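Local coordinates for Poly(A) RNA polymerase protein 2 (Saccharomyces cerevisiae, PDB 3NYB), which probably adds poly(A) tails to RNA as the catalytic polymerase subunit of TRAMP, the nuclear RNA surveillance complex, in which it pairs with the zinc-knuckle protein Air2p, at residues 192-196 against 220-225. The protein carries 1 engineered substitution. Numbering follows the deposited sequence.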
loop_
_atom_site.group_PDB
_atom_site.type_symbol
_atom_site.label_atom_id
_atom_site.label_comp_id
_atom_site.label_asym_id
_atom_site.label_seq_id
_atom_site.Cartn_x
_atom_site.Cartn_y
_atom_site.Cartn_z
ATOM N N LEU A 192 2.236 -4.546 -4.782
ATOM C CA LEU A 192 3.582 -3.976 -4.850
ATOM C C LEU A 192 4.414 -4.309 -3.628
ATOM O O LEU A 192 5.557 -4.744 -3.739
ATOM C CB LEU A 192 3.522 -2.461 -5.005
ATOM C CG LEU A 192 2.861 -1.898 -6.254
ATOM C CD1 LEU A 192 2.795 -0.382 -6.138
ATOM C CD2 LEU A 192 3.593 -2.327 -7.515
ATOM N N VAL A 193 3.840 -4.084 -2.456
ATOM C CA VAL A 193 4.530 -4.367 -1.215
ATOM C C VAL A 193 4.821 -5.854 -1.132
ATOM O O VAL A 193 5.947 -6.263 -0.873
ATOM C CB VAL A 193 3.685 -3.941 -0.015
ATOM C CG1 VAL A 193 4.440 -4.153 1.287
ATOM C CG2 VAL A 193 3.307 -2.501 -0.156
ATOM N N PHE A 194 3.795 -6.662 -1.362
ATOM C CA PHE A 194 3.938 -8.103 -1.263
ATOM C C PHE A 194 5.077 -8.594 -2.147
ATOM O O PHE A 194 5.979 -9.293 -1.684
ATOM C CB PHE A 194 2.635 -8.795 -1.646
ATOM C CG PHE A 194 2.769 -10.281 -1.824
ATOM C CD1 PHE A 194 3.255 -11.073 -0.796
ATOM C CD2 PHE A 194 2.397 -10.885 -3.016
ATOM C CE1 PHE A 194 3.376 -12.437 -0.957
ATOM C CE2 PHE A 194 2.512 -12.241 -3.183
ATOM C CZ PHE A 194 3.002 -13.022 -2.152
ATOM N N SER A 195 5.032 -8.219 -3.422
ATOM C CA SER A 195 6.070 -8.592 -4.355
ATOM C C SER A 195 7.432 -8.211 -3.788
ATOM O O SER A 195 8.289 -9.075 -3.560
ATOM C CB SER A 195 5.845 -7.898 -5.692
ATOM O OG SER A 195 7.052 -7.824 -6.427
ATOM N N PHE A 196 7.620 -6.916 -3.554
ATOM C CA PHE A 196 8.866 -6.398 -3.001
ATOM C C PHE A 196 9.389 -7.234 -1.830
ATOM O O PHE A 196 10.527 -7.705 -1.849
ATOM C CB PHE A 196 8.680 -4.938 -2.599
ATOM C CG PHE A 196 9.662 -4.452 -1.571
ATOM C CD1 PHE A 196 10.945 -4.075 -1.937
ATOM C CD2 PHE A 196 9.287 -4.336 -0.236
ATOM C CE1 PHE A 196 11.843 -3.607 -0.986
ATOM C CE2 PHE A 196 10.178 -3.867 0.713
ATOM C CZ PHE A 196 11.463 -3.504 0.338
ATOM N N GLU A 220 13.604 1.075 1.184
ATOM C CA GLU A 220 13.885 0.314 -0.028
ATOM C C GLU A 220 12.644 0.083 -0.895
ATOM O O GLU A 220 12.748 -0.068 -2.111
ATOM C CB GLU A 220 14.571 -1.010 0.314
ATOM C CG GLU A 220 15.898 -0.824 1.031
ATOM C CD GLU A 220 16.482 -2.122 1.554
ATOM O OE1 GLU A 220 15.795 -3.162 1.500
ATOM O OE2 GLU A 220 17.636 -2.097 2.024
ATOM N N PHE A 221 11.469 0.059 -0.282
ATOM C CA PHE A 221 10.250 -0.044 -1.064
ATOM C C PHE A 221 10.079 1.196 -1.941
ATOM O O PHE A 221 9.754 1.093 -3.119
ATOM C CB PHE A 221 9.027 -0.233 -0.162
ATOM C CG PHE A 221 7.711 -0.027 -0.872
ATOM C CD1 PHE A 221 7.017 -1.096 -1.396
ATOM C CD2 PHE A 221 7.168 1.240 -1.004
ATOM C CE1 PHE A 221 5.802 -0.913 -2.045
ATOM C CE2 PHE A 221 5.958 1.428 -1.649
ATOM C CZ PHE A 221 5.276 0.352 -2.170
ATOM N N PHE A 222 10.283 2.372 -1.361
ATOM C CA PHE A 222 10.154 3.608 -2.124
ATOM C C PHE A 222 11.277 3.748 -3.140
ATOM O O PHE A 222 11.130 4.416 -4.163
ATOM C CB PHE A 222 10.139 4.823 -1.195
ATOM C CG PHE A 222 8.893 4.934 -0.366
ATOM C CD1 PHE A 222 7.645 4.916 -0.966
ATOM C CD2 PHE A 222 8.970 5.064 1.008
ATOM C CE1 PHE A 222 6.501 5.017 -0.212
ATOM C CE2 PHE A 222 7.834 5.163 1.764
ATOM C CZ PHE A 222 6.594 5.142 1.157
ATOM N N GLU A 223 12.404 3.114 -2.842
ATOM C CA GLU A 223 13.560 3.141 -3.721
ATOM C C GLU A 223 13.301 2.290 -4.950
ATOM O O GLU A 223 13.567 2.698 -6.077
ATOM C CB GLU A 223 14.779 2.608 -2.976
ATOM C CG GLU A 223 16.015 2.480 -3.826
ATOM C CD GLU A 223 17.152 1.833 -3.079
ATOM O OE1 GLU A 223 18.238 2.450 -3.000
ATOM O OE2 GLU A 223 16.948 0.709 -2.565
ATOM N N LEU A 224 12.771 1.096 -4.724
ATOM C CA LEU A 224 12.459 0.204 -5.821
ATOM C C LEU A 224 11.448 0.851 -6.744
ATOM O O LEU A 224 11.713 1.054 -7.927
ATOM C CB LEU A 224 11.928 -1.128 -5.292
ATOM C CG LEU A 224 11.728 -2.216 -6.343
ATOM C CD1 LEU A 224 10.397 -2.067 -7.017
ATOM C CD2 LEU A 224 12.844 -2.173 -7.374
ATOM N N TYR A 225 10.291 1.195 -6.191
ATOM C CA TYR A 225 9.163 1.664 -6.988
ATOM C C TYR A 225 9.219 3.150 -7.297
ATOM O O TYR A 225 8.370 3.673 -8.011
ATOM C CB TYR A 225 7.844 1.325 -6.296
ATOM C CG TYR A 225 7.592 -0.158 -6.176
ATOM C CD1 TYR A 225 7.473 -0.952 -7.304
ATOM C CD2 TYR A 225 7.466 -0.766 -4.936
ATOM C CE1 TYR A 225 7.235 -2.308 -7.203
ATOM C CE2 TYR A 225 7.231 -2.124 -4.828
ATOM C CZ TYR A 225 7.117 -2.888 -5.967
ATOM O OH TYR A 225 6.886 -4.238 -5.871
#
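Tyr225 reaches from helix 214-228 to the backbone of helix 186-198 and gives its hydroxyl proton to a main-chain carbonyl, with OH 2.6 Å from Leu192 O. The two segments pack nearly at right angles, at 101°, as a helix-helix crossing in the mainly helical central domain that accompanies the palm in Trf4-type poly(A) polymerases. The bond leaves Leu192 O at a C=O...OH angle of 119°, tilted from the carbonyl plane, and the same oxygen already accepts the helical bond from Phe196 N. Leu192 lies over one face of the tyrosine ring: CB stands 4.1 Å from the ring centroid, and CD2 comes down near CE1. Phe196 CB approaches the same ring obliquely, on CE2. A phenylalanine in place of Tyr225 would probably keep much of this ring packing but cost Leu192 O the bond from the hydroxyl, and leave the ring less firmly tied to the neighbouring helix.

Beside it, Phe221 turns its edge to the face of Phe196 in a T-shaped pair, centroids 5.9 Å apart. With CG anti to the backbone N (chi1 158°), Phe196 extends across to helix 214-228, where Phe221 CB stands over the face of the Phe196 ring in a CH-pi contact and Glu220 CB lies near CE1 and CZ of that ring. Val193 CG2 lies 3.5 Å from Phe221 CE1, approaching the Phe221 ring obliquely.

Further out, helix 160-173 meets both Val193 and Phe221, while Phe289 of helix 282-304 packs on Tyr225. Phe78 of Protein AIR2 packs on Phe196, bringing this crossing to the subunit interface. There the Glu220 carboxylate divides its partners: OE1 bonds to His200 NE2, and OE2 to Arg26 NE and Tyr28 OH of the AIR2 chain.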